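Local coordinates for class B carbapenemase GOB-18 (Elizabethkingia meningoseptica, PDB 5K0W), which is a dizinc class B3 metallo-beta-lactamase that probably hydrolyses beta-lactam antibiotics, carbapenems among them, at residues 94-99 against 105-110; 29-34 against 68-73. One frame throughout, in Å; residues are numbered along the deposited sequence. Where two conformers were deposited one is given.

Contact 1 of 2, residues 94-99 against 105-110; sequences LLLTQA and GALQDF. With ZN (zinc ion), chain D.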
ATOM      1  N   LEU A  94       9.866   1.672   6.945  1.00 17.24           N
ATOM      2  CA  LEU A  94       8.476   1.991   6.632  1.00 17.84           C
ATOM      3  C   LEU A  94       8.343   2.158   5.107  1.00 24.96           C
ATOM      4  O   LEU A  94       9.134   2.890   4.511  1.00 24.89           O
ATOM      5  CB  LEU A  94       8.032   3.272   7.370  1.00 17.34           C
ATOM      6  CG  LEU A  94       7.880   3.133   8.887  1.00 21.98           C
ATOM      7  CD1 LEU A  94       8.109   4.449   9.594  1.00 20.96           C
ATOM      8  CD2 LEU A  94       6.520   2.544   9.245  1.00 26.65           C
ATOM      9  N   LEU A  95       7.391   1.436   4.475  1.00 23.36           N
ATOM     10  CA  LEU A  95       7.140   1.492   3.021  1.00 23.56           C
ATOM     11  C   LEU A  95       5.677   1.838   2.678  1.00 27.35           C
ATOM     12  O   LEU A  95       4.791   1.697   3.524  1.00 26.46           O
ATOM     13  CB  LEU A  95       7.615   0.222   2.286  1.00 23.70           C
ATOM     14  CG  LEU A  95       9.096  -0.180   2.471  1.00 29.24           C
ATOM     15  CD1 LEU A  95       9.359  -1.572   1.913  1.00 29.30           C
ATOM     16  CD2 LEU A  95      10.030   0.797   1.791  1.00 32.70           C
ATOM     17  N   LEU A  96       5.440   2.308   1.435  1.00 23.77           N
ATOM     18  CA  LEU A  96       4.144   2.781   0.946  1.00 22.91           C
ATOM     19  C   LEU A  96       3.784   2.256  -0.421  1.00 25.28           C
ATOM     20  O   LEU A  96       4.642   2.230  -1.301  1.00 26.42           O
ATOM     21  CB  LEU A  96       4.215   4.309   0.811  1.00 23.20           C
ATOM     22  CG  LEU A  96       3.619   5.174   1.903  1.00 28.27           C
ATOM     23  CD1 LEU A  96       3.676   6.621   1.485  1.00 27.95           C
ATOM     24  CD2 LEU A  96       2.181   4.768   2.209  1.00 30.75           C
ATOM     25  N   THR A  97       2.500   1.974  -0.655  1.00 18.88           N
ATOM     26  CA  THR A  97       2.057   1.566  -1.991  1.00 17.69           C
ATOM     27  C   THR A  97       1.417   2.741  -2.740  1.00 20.80           C
ATOM     28  O   THR A  97       1.303   2.683  -3.965  1.00 20.55           O
ATOM     29  CB  THR A  97       1.153   0.317  -1.959  1.00 22.79           C
ATOM     30  OG1 THR A  97       0.009   0.579  -1.148  1.00 19.35           O
ATOM     31  CG2 THR A  97       1.888  -0.936  -1.495  1.00 20.37           C
ATOM     32  N   GLN A  98       0.992   3.797  -2.001  1.00 15.51           N
ATOM     33  CA  GLN A  98       0.351   5.003  -2.524  1.00 16.14           C
ATOM     34  C   GLN A  98       0.323   6.101  -1.439  1.00 24.98           C
ATOM     35  O   GLN A  98       0.151   5.783  -0.259  1.00 25.20           O
ATOM     36  CB  GLN A  98      -1.074   4.705  -3.053  1.00 16.93           C
ATOM     37  CG  GLN A  98      -1.984   4.004  -2.051  1.00 18.86           C
ATOM     38  CD  GLN A  98      -3.433   4.059  -2.457  1.00 22.92           C
ATOM     39  OE1 GLN A  98      -4.102   5.089  -2.293  1.00  5.26           O
ATOM     40  NE2 GLN A  98      -3.970   2.921  -2.935  1.00 12.47           N
ATOM     41  N   ALA A  99       0.485   7.388  -1.843  1.00 22.71           N
ATOM     42  CA  ALA A  99       0.514   8.539  -0.921  1.00 22.02           C
ATOM     43  C   ALA A  99      -0.841   9.201  -0.685  1.00 25.38           C
ATOM     44  O   ALA A  99      -1.030  10.392  -0.970  1.00 24.99           O
ATOM     45  CB  ALA A  99       1.560   9.563  -1.352  1.00 22.48           C
ATOM     46  N   GLY A 105      -1.749   7.904   6.985  1.00 11.15           N
ATOM     47  CA  GLY A 105      -2.205   8.576   8.197  1.00 12.04           C
ATOM     48  C   GLY A 105      -1.425   8.340   9.485  1.00 18.90           C
ATOM     49  O   GLY A 105      -1.311   9.256  10.304  1.00 18.90           O
ATOM     50  N   ALA A 106      -0.895   7.109   9.693  1.00 16.51           N
ATOM     51  CA  ALA A 106      -0.139   6.785  10.900  1.00 16.76           C
ATOM     52  C   ALA A 106       1.361   6.771  10.691  1.00 21.79           C
ATOM     53  O   ALA A 106       2.088   6.445  11.628  1.00 21.33           O
ATOM     54  CB  ALA A 106      -0.606   5.467  11.480  1.00 17.59           C
ATOM     55  N   LEU A 107       1.828   7.180   9.492  1.00 19.18           N
ATOM     56  CA  LEU A 107       3.234   7.185   9.082  1.00 19.59           C
ATOM     57  C   LEU A 107       4.142   8.015   9.952  1.00 24.56           C
ATOM     58  O   LEU A 107       5.243   7.566  10.268  1.00 24.34           O
ATOM     59  CB  LEU A 107       3.381   7.633   7.630  1.00 19.90           C
ATOM     60  CG  LEU A 107       3.673   6.569   6.598  1.00 25.26           C
ATOM     61  CD1 LEU A 107       3.688   7.190   5.217  1.00 26.20           C
ATOM     62  CD2 LEU A 107       5.023   5.896   6.854  1.00 26.69           C
ATOM     63  N   GLN A 108       3.713   9.244  10.300  1.00 22.06           N
ATOM     64  CA  GLN A 108       4.495  10.128  11.159  1.00 21.55           C
ATOM     65  C   GLN A 108       4.523   9.581  12.575  1.00 27.63           C
ATOM     66  O   GLN A 108       5.587   9.569  13.197  1.00 28.41           O
ATOM     67  CB  GLN A 108       3.971  11.575  11.128  1.00 21.83           C
ATOM     68  CG  GLN A 108       4.889  12.580  11.845  1.00 26.92           C
ATOM     69  CD  GLN A 108       6.301  12.624  11.305  1.00 44.97           C
ATOM     70  OE1 GLN A 108       6.603  12.092  10.250  1.00 42.90           O
ATOM     71  NE2 GLN A 108       7.207  13.236  12.038  1.00 41.86           N
ATOM     72  N   ASP A 109       3.360   9.094  13.059  1.00 24.33           N
ATOM     73  CA  ASP A 109       3.177   8.495  14.380  1.00 23.58           C
ATOM     74  C   ASP A 109       4.162   7.333  14.539  1.00 26.11           C
ATOM     75  O   ASP A 109       4.844   7.256  15.560  1.00 25.20           O
ATOM     76  CB  ASP A 109       1.717   8.026  14.553  1.00 26.20           C
ATOM     77  CG  ASP A 109       0.651   9.128  14.512  1.00 41.45           C
ATOM     78  OD1 ASP A 109       1.002  10.310  14.746  1.00 44.38           O
ATOM     79  OD2 ASP A 109      -0.546   8.797  14.308  1.00 42.20           O
ATOM     80  N   PHE A 110       4.301   6.489  13.489  1.00 22.51           N
ATOM     81  CA  PHE A 110       5.245   5.374  13.462  1.00 22.74           C
ATOM     82  C   PHE A 110       6.696   5.851  13.414  1.00 30.92           C
ATOM     83  O   PHE A 110       7.511   5.376  14.213  1.00 31.25           O
ATOM     84  CB  PHE A 110       4.956   4.404  12.310  1.00 23.55           C
ATOM     85  CG  PHE A 110       4.006   3.307  12.709  1.00 24.49           C
ATOM     86  CD1 PHE A 110       4.412   2.288  13.566  1.00 27.69           C
ATOM     87  CD2 PHE A 110       2.696   3.301  12.248  1.00 26.59           C
ATOM     88  CE1 PHE A 110       3.513   1.289  13.976  1.00 28.19           C
ATOM     89  CE2 PHE A 110       1.801   2.293  12.646  1.00 29.96           C
ATOM     90  CZ  PHE A 110       2.216   1.295  13.510  1.00 27.42           C
TER
HETATM   91 ZN    ZN D 302      -5.860   5.927  -2.884  1.00 25.92          ZN
HETATM   92  O   HOH W   1      -7.045   4.310  -2.349  1.00 29.18           O
HETATM   93  O   HOH W   2      -7.844   6.846  -3.202  1.00 23.51           O
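Leu-107 overlaps two leucines of the 94-99 segment, one with each methyl group. Its CD2 lies 4.0 Å from CB of Leu-94. Its CD1 meets the end of Leu-96, 3.8 Å from CD1 and 3.9 Å from CG of that residue. The Leu-96 and Leu-107 side chains run at a slant to each other. Leu-94 also reaches the next turn of the helix. Its CG is anti to its own carbonyl carbon (chi1 -70°), which carries CD2 to within 3.9 Å of CB of Phe-110. These two side chains cross at about a right angle. The Phe-110 ring leads away from the strand and packs edge-to-face with Phe-74 of helix 73-83. All four residues are buried, and the contact between them is wholly apolar. Ala-106 occupies the N-cap position of helix 107-114, and Phe-110 N donates a hydrogen bond to Ala-106 O at 2.9 Å. Two residues past Leu-96, Gln-98 OE1 coordinates zinc at 2.0 Å, and His-100, His-175 and two waters complete the site. Gln-98 NE2 is hydrogen-bonded to Asn-199, which should help fix the rotation of the amide. The arrangement belongs to the metallo-beta-lactamase fold: a helix packs on a sheet strand, and the chain beyond that strand carries Gln-98, His-100, Asp-102 and His-103, four of the six protein ligands of the two zinc ions.

Contact 2 of 2, residues 29-34 against 68-73; sequences KEWNQA and TGTAES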
ATOM      1  N   LYS A  29     -16.915   2.991   7.195  1.00 32.95           N
ATOM      2  CA  LYS A  29     -16.872   2.302   8.485  1.00 31.76           C
ATOM      3  C   LYS A  29     -15.726   1.299   8.568  1.00 35.93           C
ATOM      4  O   LYS A  29     -14.996   1.288   9.563  1.00 35.66           O
ATOM      5  CB  LYS A  29     -18.233   1.625   8.754  1.00 33.38           C
ATOM      6  CG  LYS A  29     -18.330   0.776  10.030  1.00 44.89           C
ATOM      7  CD  LYS A  29     -19.273  -0.429   9.886  1.00 52.39           C
ATOM      8  CE  LYS A  29     -18.739  -1.504   8.965  1.00 60.20           C
ATOM      9  NZ  LYS A  29     -19.493  -2.778   9.094  1.00 67.85           N
ATOM     10  N   GLU A  30     -15.566   0.475   7.515  1.00 32.83           N
ATOM     11  CA  GLU A  30     -14.565  -0.598   7.401  1.00 32.73           C
ATOM     12  C   GLU A  30     -13.099  -0.122   7.486  1.00 36.32           C
ATOM     13  O   GLU A  30     -12.218  -0.933   7.765  1.00 36.17           O
ATOM     14  CB  GLU A  30     -14.787  -1.419   6.111  1.00 33.95           C
ATOM     15  CG  GLU A  30     -16.135  -2.116   6.027  1.00 45.00           C
ATOM     16  CD  GLU A  30     -16.265  -3.196   4.967  1.00 80.81           C
ATOM     17  OE1 GLU A  30     -15.660  -3.051   3.878  1.00 90.98           O
ATOM     18  OE2 GLU A  30     -17.010  -4.173   5.212  1.00 78.73           O
ATOM     19  N   TRP A  31     -12.847   1.171   7.255  1.00 32.22           N
ATOM     20  CA  TRP A  31     -11.499   1.733   7.272  1.00 32.85           C
ATOM     21  C   TRP A  31     -10.869   1.809   8.648  1.00 37.22           C
ATOM     22  O   TRP A  31      -9.662   1.574   8.779  1.00 36.16           O
ATOM     23  CB  TRP A  31     -11.486   3.112   6.602  1.00 32.12           C
ATOM     24  CG  TRP A  31     -11.527   3.059   5.099  1.00 33.48           C
ATOM     25  CD1 TRP A  31     -11.917   2.007   4.313  1.00 36.45           C
ATOM     26  CD2 TRP A  31     -11.203   4.126   4.208  1.00 33.52           C
ATOM     27  NE1 TRP A  31     -11.842   2.354   2.989  1.00 35.93           N
ATOM     28  CE2 TRP A  31     -11.423   3.655   2.893  1.00 37.61           C
ATOM     29  CE3 TRP A  31     -10.783   5.456   4.396  1.00 34.97           C
ATOM     30  CZ2 TRP A  31     -11.199   4.455   1.767  1.00 37.14           C
ATOM     31  CZ3 TRP A  31     -10.573   6.251   3.280  1.00 36.52           C
ATOM     32  CH2 TRP A  31     -10.756   5.745   1.984  1.00 37.15           C
ATOM     33  N   ASN A  32     -11.682   2.157   9.668  1.00 34.41           N
ATOM     34  CA  ASN A  32     -11.244   2.298  11.064  1.00 33.83           C
ATOM     35  C   ASN A  32     -11.707   1.121  11.916  1.00 34.71           C
ATOM     36  O   ASN A  32     -11.438   1.082  13.109  1.00 35.33           O
ATOM     37  CB  ASN A  32     -11.728   3.633  11.645  1.00 37.41           C
ATOM     38  CG  ASN A  32     -11.512   4.802  10.717  1.00 69.69           C
ATOM     39  OD1 ASN A  32     -10.402   5.033  10.220  1.00 68.84           O
ATOM     40  ND2 ASN A  32     -12.577   5.544  10.445  1.00 61.05           N
ATOM     41  N   GLN A  33     -12.382   0.159  11.293  1.00 29.39           N
ATOM     42  CA  GLN A  33     -12.902  -1.047  11.930  1.00 29.28           C
ATOM     43  C   GLN A  33     -11.763  -2.039  12.158  1.00 31.38           C
ATOM     44  O   GLN A  33     -10.981  -2.294  11.235  1.00 31.60           O
ATOM     45  CB  GLN A  33     -13.997  -1.656  11.035  1.00 30.96           C
ATOM     46  CG  GLN A  33     -14.926  -2.631  11.728  1.00 36.20           C
ATOM     47  CD  GLN A  33     -15.581  -3.559  10.736  1.00 50.17           C
ATOM     48  OE1 GLN A  33     -16.166  -3.140   9.729  1.00 38.85           O
ATOM     49  NE2 GLN A  33     -15.511  -4.842  11.015  1.00 44.78           N
ATOM     50  N   ALA A  34     -11.670  -2.600  13.377  1.00 25.52           N
ATOM     51  CA  ALA A  34     -10.615  -3.548  13.746  1.00 24.17           C
ATOM     52  C   ALA A  34     -10.737  -4.883  13.028  1.00 28.19           C
ATOM     53  O   ALA A  34     -11.842  -5.344  12.737  1.00 29.26           O
ATOM     54  CB  ALA A  34     -10.609  -3.773  15.247  1.00 24.40           C
ATOM     55  N   THR A  68      -0.078   2.107   6.449  1.00 22.05           N
ATOM     56  CA  THR A  68      -0.501   2.374   7.822  1.00 22.12           C
ATOM     57  C   THR A  68      -1.958   2.760   8.127  1.00 30.17           C
ATOM     58  O   THR A  68      -2.191   3.230   9.251  1.00 32.24           O
ATOM     59  CB  THR A  68       0.346   3.513   8.444  1.00 25.24           C
ATOM     60  OG1 THR A  68      -0.079   4.790   7.934  1.00 22.01           O
ATOM     61  CG2 THR A  68       1.851   3.286   8.374  1.00 18.45           C
ATOM     62  N   GLY A  69      -2.897   2.666   7.186  1.00 25.58           N
ATOM     63  CA  GLY A  69      -4.270   3.107   7.473  1.00 24.45           C
ATOM     64  C   GLY A  69      -4.377   4.595   7.813  1.00 26.29           C
ATOM     65  O   GLY A  69      -3.385   5.316   7.701  1.00 23.81           O
ATOM     66  N   THR A  70      -5.568   5.073   8.281  1.00 24.31           N
ATOM     67  CA  THR A  70      -5.816   6.484   8.652  1.00 23.59           C
ATOM     68  C   THR A  70      -5.093   6.832   9.958  1.00 27.38           C
ATOM     69  O   THR A  70      -4.347   5.999  10.466  1.00 25.75           O
ATOM     70  CB  THR A  70      -7.321   6.766   8.760  1.00 30.07           C
ATOM     71  OG1 THR A  70      -7.882   5.927   9.771  1.00 31.39           O
ATOM     72  CG2 THR A  70      -8.052   6.595   7.440  1.00 29.74           C
ATOM     73  N   ALA A  71      -5.299   8.055  10.505  1.00 25.44           N
ATOM     74  CA  ALA A  71      -4.680   8.487  11.775  1.00 25.18           C
ATOM     75  C   ALA A  71      -5.079   7.578  12.932  1.00 29.15           C
ATOM     76  O   ALA A  71      -4.218   7.156  13.700  1.00 29.92           O
ATOM     77  CB  ALA A  71      -5.062   9.920  12.095  1.00 25.70           C
ATOM     78  N   GLU A  72      -6.366   7.237  13.019  1.00 25.94           N
ATOM     79  CA  GLU A  72      -6.919   6.372  14.064  1.00 26.61           C
ATOM     80  C   GLU A  72      -6.556   4.864  13.939  1.00 30.65           C
ATOM     81  O   GLU A  72      -6.928   4.073  14.804  1.00 29.49           O
ATOM     82  CB  GLU A  72      -8.431   6.635  14.276  1.00 28.04           C
ATOM     83  CG  GLU A  72      -9.306   6.437  13.053  1.00 42.94           C
ATOM     84  CD  GLU A  72      -9.502   7.663  12.182  1.00 71.77           C
ATOM     85  OE1 GLU A  72     -10.674   8.075  12.022  1.00 70.17           O
ATOM     86  OE2 GLU A  72      -8.504   8.188  11.631  1.00 61.27           O
ATOM     87  N   SER A  73      -5.814   4.489  12.877  1.00 29.41           N
ATOM     88  CA  SER A  73      -5.372   3.111  12.660  0.57 29.96           C
ATOM     89  C   SER A  73      -4.080   2.830  13.448  1.00 35.56           C
ATOM     90  O   SER A  73      -3.689   1.665  13.597  1.00 37.54           O
ATOM     91  CB  SER A  73      -5.139   2.850  11.177  0.57 32.76           C
ATOM     92  OG  SER A  73      -3.856   3.333  10.821  0.57 39.05           O
TER
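Asn-32, Thr-70 and Glu-72 make most of this contact. Asn-32 presents its amide to the turn at 70-73, with CG placed beside the backbone N (chi1 -45°). Its OD1 accepts a hydrogen bond from Thr-70 OG1 at 2.7 Å. The hydroxyl approaches almost in line with the carbonyl, at a C=O...donor angle of 164°. The Asn-32 and Thr-70 side chains cross at about a right angle. Glu-72 comes over the same amide. Its chain bends at chi2 and lays the carboxylate on the amide, the two planes 6° apart and stacked. Glu-72 CG is 3.6 Å from Asn-32 CG. The methyl of Thr-70 meets the indole obliquely, CG2 4.2 Å from Trp-31 CE3. The indole also meets the ring of His-241 and packs on Asp-102, both ligands of the second zinc. Thr-70 to Ser-73 form a type I beta turn, closed by a 3.2 Å hydrogen bond from Ser-73 N to Thr-70 O. The chemistry implies a polar link with one directed bond: Thr-70 donates a hydrogen bond to Asn-32, while Glu-72 adds flat stacking and Trp-31 a small apolar patch.

How the contacts relate
Contact 2 closes before contact 1 opens along the chain, and their centres lie 13 Å apart. They meet at Thr-68, whose OG1 is 3.0 Å from Ala-106 N, a probable hydrogen bond at the start of helix 107-114. Close by, Ala-106 CB packs 3.9 Å from Thr-70 O. Both contacts lie close to the dizinc site. Contact 1 supplies Gln-98 to one zinc, and the side chain of Leu-96 is about 4 Å from that of His-103, a ligand of the other. Contact 2 supplies no ligand, but the side chain of Trp-31 comes about 5 Å from a bound zinc ion.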